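Local coordinates for protein aerobactin synthase IucA (Klebsiella pneumoniae subsp. pneumoniae, PDB 5JM8) that probably uses ATP and magnesium to ligate building blocks of the siderophore aerobactin, as a member of the NRPS-independent siderophore (NIS) synthetase family, at residues L223-G231 / M276-R284; R290-K298 / I340-L348. All coordinates share one frame; numbering follows the deposited sequence.

Contact 1: residues L223-G231 / M276-R284; sequences LFPLHPWQG and MIKFSLSVR. With ATP (adenosine-5'-triphosphate), chain I.
Q230 OE1 takes the backbone N-H of S282 at 2.8 Å in a nearly straight bond (170°), although the donor stands well above the amide's carbonyl plane. S282 OG adds a weak bond to the same oxygen. S282 centres an inverse gamma turn, and glutamine suits the facing position because its bent chain brings an acceptor there while NE2 bonds weakly to E343 O. The end of strand 221-226 and the start of helix 228-235 thus pack on strand 275-284. L281 CD1, a methyl that fits over a ring, sits 4.0 Å from the H227 centroid and also touches W229 CE3. At its edge the same imidazole meets F279 in an offset edge-to-face pair, planes at 84°; phenylalanine suits this place by offering a flat face to H227 CB and N. With CG anti to the backbone N (chi1 -172°), H227 turns back to cap helix 228-235, ND1 accepting W229 N at 3.1 Å in the ring plane. W229 NE1 bonds to E165. Beyond this layer, the extended chain of K278 runs to the ATP phosphates and forms a salt bridge with D447. Because ND1 accepts, the H227 ring is probably the neutral tautomer with its hydrogen on NE2.

Contact 2: residues R290-K298 / I340-L348; sequences RTLSVKEVK and IMQESLFAL. With ATP (adenosine-5'-triphosphate), chain I.
M341 O is held by two donors of S344, its OG at 2.6 Å and its backbone N at 2.9 Å. The backbone bond closes a type I beta turn from M341 to S344, and the hydroxyl, in the carbonyl plane, reinforces it. A second type I turn, from Q342 to L345, overlaps it, and together they carry the chain round a corner into strand 345-350, a neighbour of strand 275-284 in the antiparallel sheet. Serine suits the end of the first turn because its short hydroxyl can reach back to the carbonyl that its own N-H already binds.

Against this corner rests the start of helix 294-306. No hydrogen bond joins the two segments, and the contact is made by packing. L345 CD1 reaches the backbone leading into the helix, 3.6 Å from L292 O and 3.7 Å from V294 N, while L292 packs on the strand, CB against L345 CB and CD1 near F346 CA. V294 and I340 cross at about a right angle, CG2 to CG2 at 3.8 Å, their branched chains offering broad apolar surface. Further along the helix, V297 meets the small A347. At the more exposed margin, the extended Q342 lays its amide beside S293 CA and CB.

S293 is the N-cap: its short hydroxyl, with OG between backbone N and carbonyl carbon (chi1 62°), accepts E296 N, which the first helical turn leaves without a backbone partner. R290 gives NH2 to L285 O, and its positive guanidinium suits a phosphate: NH1 bonds weakly to ATP O1A at 2.9 Å.

Contact 1 is the more buried of the two, whereas contact 2 opens to solvent along one margin, near Q342. Both lean on the same antiparallel sheet, contact 1 through strand 275-284 and contact 2 through its neighbour 345-350. Contact 1 mixes rings, aliphatic groups and a glutamine hydrogen bond; contact 2 is mainly aliphatic packing, with no hydrogen bond between its segments. They meet at S280, whose OG lies 2.7 Å from L292 N and 2.7 Å from Q342 O, probably hydrogen-bonded to both, so that one hydroxyl ties the strand of contact 1 to both segments of contact 2. Each also sends a basic residue to ATP: K278 to the beta and gamma phosphates, R290, weakly, to the alpha phosphate.

Contact 1: residues L223-G231 / M276-R284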
# COMPACT_ATOMS: atom_id res chain seq x y z
N LEU A 223 18.21 1.66 26.94
CA LEU A 223 16.82 1.23 26.88
C LEU A 223 16.75 -0.29 26.77
O LEU A 223 17.47 -0.89 25.96
CB LEU A 223 16.10 1.89 25.70
CG LEU A 223 16.03 3.42 25.74
CD1 LEU A 223 15.45 3.96 24.44
CD2 LEU A 223 15.20 3.88 26.93
N PHE A 224 15.89 -0.90 27.58
CA PHE A 224 15.84 -2.35 27.72
C PHE A 224 14.39 -2.84 27.60
O PHE A 224 13.56 -2.51 28.45
CB PHE A 224 16.44 -2.75 29.07
CG PHE A 224 16.58 -4.23 29.27
CD1 PHE A 224 17.70 -4.90 28.82
CD2 PHE A 224 15.59 -4.94 29.92
CE1 PHE A 224 17.83 -6.26 29.01
CE2 PHE A 224 15.72 -6.30 30.12
CZ PHE A 224 16.83 -6.96 29.66
N PRO A 225 14.09 -3.61 26.55
CA PRO A 225 12.69 -4.01 26.31
C PRO A 225 12.23 -5.15 27.20
O PRO A 225 13.02 -6.04 27.54
CB PRO A 225 12.71 -4.44 24.84
CG PRO A 225 14.08 -4.99 24.65
CD PRO A 225 14.99 -4.15 25.51
N LEU A 226 10.95 -5.13 27.57
CA LEU A 226 10.35 -6.17 28.41
C LEU A 226 8.96 -6.57 27.93
O LEU A 226 8.26 -5.79 27.29
CB LEU A 226 10.26 -5.70 29.86
CG LEU A 226 11.52 -5.82 30.72
CD1 LEU A 226 12.38 -4.58 30.61
CD2 LEU A 226 11.15 -6.09 32.17
N HIS A 227 8.57 -7.80 28.26
CA HIS A 227 7.21 -8.26 28.05
C HIS A 227 6.33 -7.60 29.11
O HIS A 227 6.67 -7.63 30.29
CB HIS A 227 7.14 -9.79 28.14
CG HIS A 227 5.81 -10.37 27.75
ND1 HIS A 227 4.65 -10.10 28.44
CD2 HIS A 227 5.47 -11.22 26.75
CE1 HIS A 227 3.65 -10.75 27.88
NE2 HIS A 227 4.12 -11.44 26.86
N PRO A 228 5.20 -6.99 28.70
CA PRO A 228 4.39 -6.23 29.66
C PRO A 228 4.00 -7.01 30.91
O PRO A 228 3.89 -6.42 31.98
CB PRO A 228 3.14 -5.87 28.84
CG PRO A 228 3.60 -5.84 27.44
CD PRO A 228 4.64 -6.93 27.34
N TRP A 229 3.80 -8.31 30.78
CA TRP A 229 3.43 -9.15 31.91
C TRP A 229 4.65 -9.52 32.76
O TRP A 229 4.58 -9.47 33.99
CB TRP A 229 2.71 -10.42 31.43
CG TRP A 229 2.11 -11.21 32.55
CD1 TRP A 229 0.90 -10.99 33.15
CD2 TRP A 229 2.68 -12.36 33.20
NE1 TRP A 229 0.69 -11.92 34.14
CE2 TRP A 229 1.76 -12.77 34.19
CE3 TRP A 229 3.87 -13.07 33.04
CZ2 TRP A 229 2.00 -13.87 35.01
CZ3 TRP A 229 4.11 -14.16 33.86
CH2 TRP A 229 3.18 -14.55 34.83
N GLN A 230 5.75 -9.89 32.12
CA GLN A 230 6.99 -10.19 32.84
C GLN A 230 7.51 -8.96 33.56
O GLN A 230 7.94 -9.05 34.71
CB GLN A 230 8.07 -10.70 31.89
CG GLN A 230 7.96 -12.17 31.55
CD GLN A 230 8.25 -13.07 32.73
OE1 GLN A 230 7.39 -13.85 33.15
NE2 GLN A 230 9.46 -12.98 33.27
N GLY A 231 7.49 -7.83 32.86
CA GLY A 231 8.02 -6.60 33.40
C GLY A 231 7.35 -6.18 34.69
O GLY A 231 8.01 -5.74 35.62
N MET A 276 12.48 -9.74 15.63
CA MET A 276 11.47 -10.28 16.53
C MET A 276 12.11 -10.42 17.90
O MET A 276 13.34 -10.35 18.02
CB MET A 276 10.96 -11.64 16.03
CG MET A 276 10.26 -11.60 14.69
SD MET A 276 9.50 -13.18 14.31
CE MET A 276 9.09 -12.98 12.58
N ILE A 277 11.30 -10.61 18.93
CA ILE A 277 11.83 -10.78 20.27
C ILE A 277 11.14 -11.96 20.98
O ILE A 277 9.92 -12.11 20.92
CB ILE A 277 11.68 -9.48 21.09
CG1 ILE A 277 12.42 -9.59 22.43
CG2 ILE A 277 10.21 -9.13 21.29
CD1 ILE A 277 12.78 -8.26 23.02
N LYS A 278 11.96 -12.79 21.61
CA LYS A 278 11.50 -13.99 22.30
C LYS A 278 11.84 -13.90 23.78
O LYS A 278 13.00 -14.06 24.17
CB LYS A 278 12.13 -15.24 21.68
CG LYS A 278 11.77 -16.54 22.36
CD LYS A 278 12.35 -17.72 21.60
CE LYS A 278 12.05 -19.04 22.29
NZ LYS A 278 12.51 -20.20 21.48
N PHE A 279 10.83 -13.64 24.60
CA PHE A 279 11.04 -13.37 26.02
C PHE A 279 11.05 -14.62 26.88
O PHE A 279 10.41 -15.62 26.57
CB PHE A 279 9.95 -12.43 26.55
CG PHE A 279 10.03 -11.03 26.02
CD1 PHE A 279 11.00 -10.16 26.47
CD2 PHE A 279 9.11 -10.58 25.09
CE1 PHE A 279 11.07 -8.87 25.98
CE2 PHE A 279 9.17 -9.29 24.60
CZ PHE A 279 10.15 -8.43 25.05
N SER A 280 11.81 -14.54 27.98
CA SER A 280 11.68 -15.50 29.06
C SER A 280 10.37 -15.20 29.77
O SER A 280 10.25 -14.19 30.45
CB SER A 280 12.87 -15.39 30.03
OG SER A 280 12.80 -16.37 31.05
N LEU A 281 9.38 -16.07 29.58
CA LEU A 281 8.02 -15.82 30.06
C LEU A 281 7.59 -16.89 31.06
O LEU A 281 7.44 -18.06 30.71
CB LEU A 281 7.05 -15.77 28.88
CG LEU A 281 5.58 -15.43 29.15
CD1 LEU A 281 5.44 -14.05 29.77
CD2 LEU A 281 4.77 -15.52 27.87
N SER A 282 7.38 -16.49 32.31
CA SER A 282 7.04 -17.43 33.37
C SER A 282 5.59 -17.91 33.25
O SER A 282 4.74 -17.57 34.08
CB SER A 282 7.27 -16.80 34.74
OG SER A 282 8.63 -16.43 34.89
N VAL A 283 5.32 -18.70 32.22
CA VAL A 283 3.99 -19.24 31.97
C VAL A 283 4.08 -20.68 31.49
O VAL A 283 5.00 -21.03 30.75
CB VAL A 283 3.23 -18.39 30.93
CG1 VAL A 283 1.82 -18.93 30.70
CG2 VAL A 283 3.15 -16.94 31.37
N ARG A 284 3.14 -21.51 31.91
CA ARG A 284 3.13 -22.92 31.53
C ARG A 284 2.30 -23.15 30.28
O ARG A 284 1.08 -22.95 30.28
CB ARG A 284 2.58 -23.78 32.68
PG ATP I . 9.44 -20.03 19.31
O1G ATP I . 8.93 -18.62 19.43
O2G ATP I . 9.11 -20.68 17.98
O3G ATP I . 10.88 -20.20 19.71
PB ATP I . 9.05 -21.96 21.44
O1B ATP I . 8.18 -21.83 22.67
O2B ATP I . 10.55 -21.92 21.58
O3B ATP I . 8.54 -20.88 20.36
PA ATP I . 8.50 -24.78 21.36
O1A ATP I . 9.38 -24.81 22.59
O2A ATP I . 8.71 -25.80 20.27
O3A ATP I . 8.63 -23.32 20.68
O5' ATP I . 6.95 -24.83 21.78
C5' ATP I . 5.98 -24.78 20.74
C4' ATP I . 4.70 -24.10 21.20
O4' ATP I . 3.76 -24.15 20.12
C3' ATP I . 4.05 -24.78 22.40
O3' ATP I . 3.74 -23.80 23.39
C2' ATP I . 2.79 -25.44 21.86
O2' ATP I . 1.68 -25.25 22.74
C1' ATP I . 2.53 -24.75 20.53
N9 ATP I . 2.09 -25.71 19.50
C8 ATP I . 0.92 -25.63 18.85
N7 ATP I . 0.78 -26.64 17.96
C5 ATP I . 1.89 -27.40 18.04
C6 ATP I . 2.39 -28.62 17.38
N6 ATP I . 1.63 -29.22 16.43
N1 ATP I . 3.61 -29.09 17.75
C2 ATP I . 4.35 -28.48 18.69
N3 ATP I . 3.95 -27.36 19.33
C4 ATP I . 2.75 -26.78 19.06

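Contact 2: residues R290-K298 / I340-L348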
# COMPACT_ATOMS: atom_id res chain seq x y z
N ARG A 290 7.93 -21.46 30.31
CA ARG A 290 8.46 -20.82 29.12
C ARG A 290 9.47 -19.73 29.45
O ARG A 290 9.55 -18.71 28.76
CB ARG A 290 7.31 -20.25 28.28
CG ARG A 290 6.39 -21.32 27.71
CD ARG A 290 7.12 -22.19 26.70
NE ARG A 290 6.32 -23.33 26.26
CZ ARG A 290 6.78 -24.32 25.50
NH1 ARG A 290 8.05 -24.31 25.10
NH2 ARG A 290 5.99 -25.32 25.15
N THR A 291 10.23 -19.95 30.51
CA THR A 291 11.37 -19.10 30.82
C THR A 291 12.56 -19.54 29.99
O THR A 291 12.66 -20.70 29.60
CB THR A 291 11.74 -19.16 32.31
OG1 THR A 291 11.79 -20.53 32.73
CG2 THR A 291 10.71 -18.42 33.15
N LEU A 292 13.46 -18.60 29.72
CA LEU A 292 14.70 -18.90 29.00
C LEU A 292 15.85 -19.04 29.98
O LEU A 292 15.77 -18.58 31.12
CB LEU A 292 15.02 -17.81 27.99
CG LEU A 292 14.08 -17.66 26.80
CD1 LEU A 292 14.44 -16.42 26.00
CD2 LEU A 292 14.13 -18.91 25.92
N SER A 293 16.92 -19.68 29.53
CA SER A 293 18.15 -19.76 30.29
C SER A 293 19.31 -19.26 29.43
O SER A 293 19.22 -19.26 28.20
CB SER A 293 18.41 -21.19 30.76
OG SER A 293 18.57 -22.06 29.65
N VAL A 294 20.37 -18.81 30.09
CA VAL A 294 21.58 -18.39 29.39
C VAL A 294 22.04 -19.50 28.46
O VAL A 294 22.49 -19.27 27.35
CB VAL A 294 22.71 -18.03 30.37
CG1 VAL A 294 24.01 -17.77 29.63
CG2 VAL A 294 22.32 -16.82 31.20
N LYS A 295 21.92 -20.73 28.96
CA LYS A 295 22.20 -21.94 28.21
C LYS A 295 21.53 -21.96 26.83
O LYS A 295 22.20 -22.07 25.81
CB LYS A 295 21.74 -23.13 29.04
CG LYS A 295 22.02 -24.50 28.47
CD LYS A 295 21.48 -25.55 29.44
CE LYS A 295 21.78 -26.97 29.00
NZ LYS A 295 23.22 -27.26 29.14
N GLU A 296 20.21 -21.84 26.83
CA GLU A 296 19.41 -21.94 25.61
C GLU A 296 19.67 -20.80 24.62
O GLU A 296 19.62 -21.00 23.41
CB GLU A 296 17.92 -21.98 25.95
CG GLU A 296 17.51 -23.19 26.79
CD GLU A 296 16.13 -23.04 27.42
OE1 GLU A 296 15.40 -22.11 27.03
OE2 GLU A 296 15.78 -23.86 28.30
N VAL A 297 19.93 -19.60 25.13
CA VAL A 297 20.15 -18.46 24.26
C VAL A 297 21.55 -18.49 23.65
O VAL A 297 21.80 -17.84 22.64
CB VAL A 297 19.93 -17.11 25.00
CG1 VAL A 297 18.48 -17.01 25.48
CG2 VAL A 297 20.89 -16.96 26.17
N LYS A 298 22.45 -19.26 24.26
CA LYS A 298 23.79 -19.45 23.70
C LYS A 298 23.74 -20.35 22.47
O LYS A 298 24.59 -20.25 21.58
CB LYS A 298 24.72 -20.06 24.75
CG LYS A 298 25.12 -19.10 25.86
CD LYS A 298 26.26 -18.19 25.44
N ILE A 340 22.89 -12.85 36.56
CA ILE A 340 21.90 -12.85 35.48
C ILE A 340 20.57 -13.41 35.97
O ILE A 340 20.50 -14.55 36.43
CB ILE A 340 22.39 -13.68 34.27
CG1 ILE A 340 23.65 -13.05 33.67
CG2 ILE A 340 21.29 -13.77 33.21
CD1 ILE A 340 24.30 -13.88 32.58
N MET A 341 19.53 -12.60 35.86
CA MET A 341 18.19 -13.03 36.24
C MET A 341 17.46 -13.59 35.02
O MET A 341 17.02 -12.84 34.14
CB MET A 341 17.41 -11.86 36.85
CG MET A 341 18.15 -11.14 37.98
SD MET A 341 18.70 -12.22 39.31
CE MET A 341 17.15 -12.92 39.87
N GLN A 342 17.34 -14.91 34.97
CA GLN A 342 16.83 -15.60 33.79
C GLN A 342 15.40 -15.21 33.43
O GLN A 342 14.98 -15.35 32.28
CB GLN A 342 16.90 -17.12 33.99
CG GLN A 342 18.30 -17.69 33.87
CD GLN A 342 18.31 -19.20 33.86
OE1 GLN A 342 17.29 -19.84 34.11
NE2 GLN A 342 19.46 -19.79 33.56
N GLU A 343 14.66 -14.71 34.41
CA GLU A 343 13.28 -14.31 34.18
C GLU A 343 13.19 -13.00 33.40
O GLU A 343 12.10 -12.60 32.98
CB GLU A 343 12.54 -14.19 35.52
CG GLU A 343 12.45 -15.50 36.30
CD GLU A 343 11.48 -15.43 37.46
OE1 GLU A 343 11.20 -14.31 37.94
OE2 GLU A 343 10.98 -16.49 37.89
N SER A 344 14.33 -12.34 33.21
CA SER A 344 14.38 -11.08 32.47
C SER A 344 14.92 -11.27 31.06
O SER A 344 14.87 -10.35 30.24
CB SER A 344 15.26 -10.07 33.21
OG SER A 344 16.62 -10.48 33.22
N LEU A 345 15.43 -12.46 30.77
CA LEU A 345 16.07 -12.74 29.49
C LEU A 345 15.13 -12.60 28.30
O LEU A 345 13.94 -12.86 28.39
CB LEU A 345 16.64 -14.16 29.48
CG LEU A 345 17.84 -14.45 30.38
CD1 LEU A 345 18.10 -15.95 30.42
CD2 LEU A 345 19.07 -13.70 29.91
N PHE A 346 15.71 -12.16 27.18
CA PHE A 346 15.06 -12.26 25.88
C PHE A 346 16.12 -12.51 24.83
O PHE A 346 17.31 -12.25 25.06
CB PHE A 346 14.26 -11.00 25.55
CG PHE A 346 15.10 -9.77 25.38
CD1 PHE A 346 15.77 -9.52 24.20
CD2 PHE A 346 15.21 -8.84 26.41
CE1 PHE A 346 16.54 -8.39 24.04
CE2 PHE A 346 15.97 -7.71 26.26
CZ PHE A 346 16.64 -7.48 25.07
N ALA A 347 15.70 -13.01 23.67
CA ALA A 347 16.59 -13.17 22.54
C ALA A 347 16.00 -12.46 21.33
O ALA A 347 14.78 -12.37 21.19
CB ALA A 347 16.81 -14.64 22.24
N LEU A 348 16.88 -11.94 20.48
CA LEU A 348 16.45 -11.21 19.29
C LEU A 348 16.56 -12.09 18.05
O LEU A 348 17.63 -12.62 17.75
CB LEU A 348 17.27 -9.94 19.12
CG LEU A 348 17.09 -8.88 20.20
CD1 LEU A 348 18.09 -7.75 20.00
CD2 LEU A 348 15.67 -8.33 20.21
PG ATP I . 9.44 -20.03 19.31
O1G ATP I . 8.93 -18.62 19.43
O2G ATP I . 9.11 -20.68 17.98
O3G ATP I . 10.88 -20.20 19.71
PB ATP I . 9.05 -21.96 21.44
O1B ATP I . 8.18 -21.83 22.67
O2B ATP I . 10.55 -21.92 21.58
O3B ATP I . 8.54 -20.88 20.36
PA ATP I . 8.50 -24.78 21.36
O1A ATP I . 9.38 -24.81 22.59
O2A ATP I . 8.71 -25.80 20.27
O3A ATP I . 8.63 -23.32 20.68
O5' ATP I . 6.95 -24.83 21.78
C5' ATP I . 5.98 -24.78 20.74
C4' ATP I . 4.70 -24.10 21.20
O4' ATP I . 3.76 -24.15 20.12
C3' ATP I . 4.05 -24.78 22.40
O3' ATP I . 3.74 -23.80 23.39
C2' ATP I . 2.79 -25.44 21.86
O2' ATP I . 1.68 -25.25 22.74
C1' ATP I . 2.53 -24.75 20.53
N9 ATP I . 2.09 -25.71 19.50
C8 ATP I . 0.92 -25.63 18.85
N7 ATP I . 0.78 -26.64 17.96
C5 ATP I . 1.89 -27.40 18.04
C6 ATP I . 2.39 -28.62 17.38
N6 ATP I . 1.63 -29.22 16.43
N1 ATP I . 3.61 -29.09 17.75
C2 ATP I . 4.35 -28.48 18.69
N3 ATP I . 3.95 -27.36 19.33
C4 ATP I . 2.75 -26.78 19.06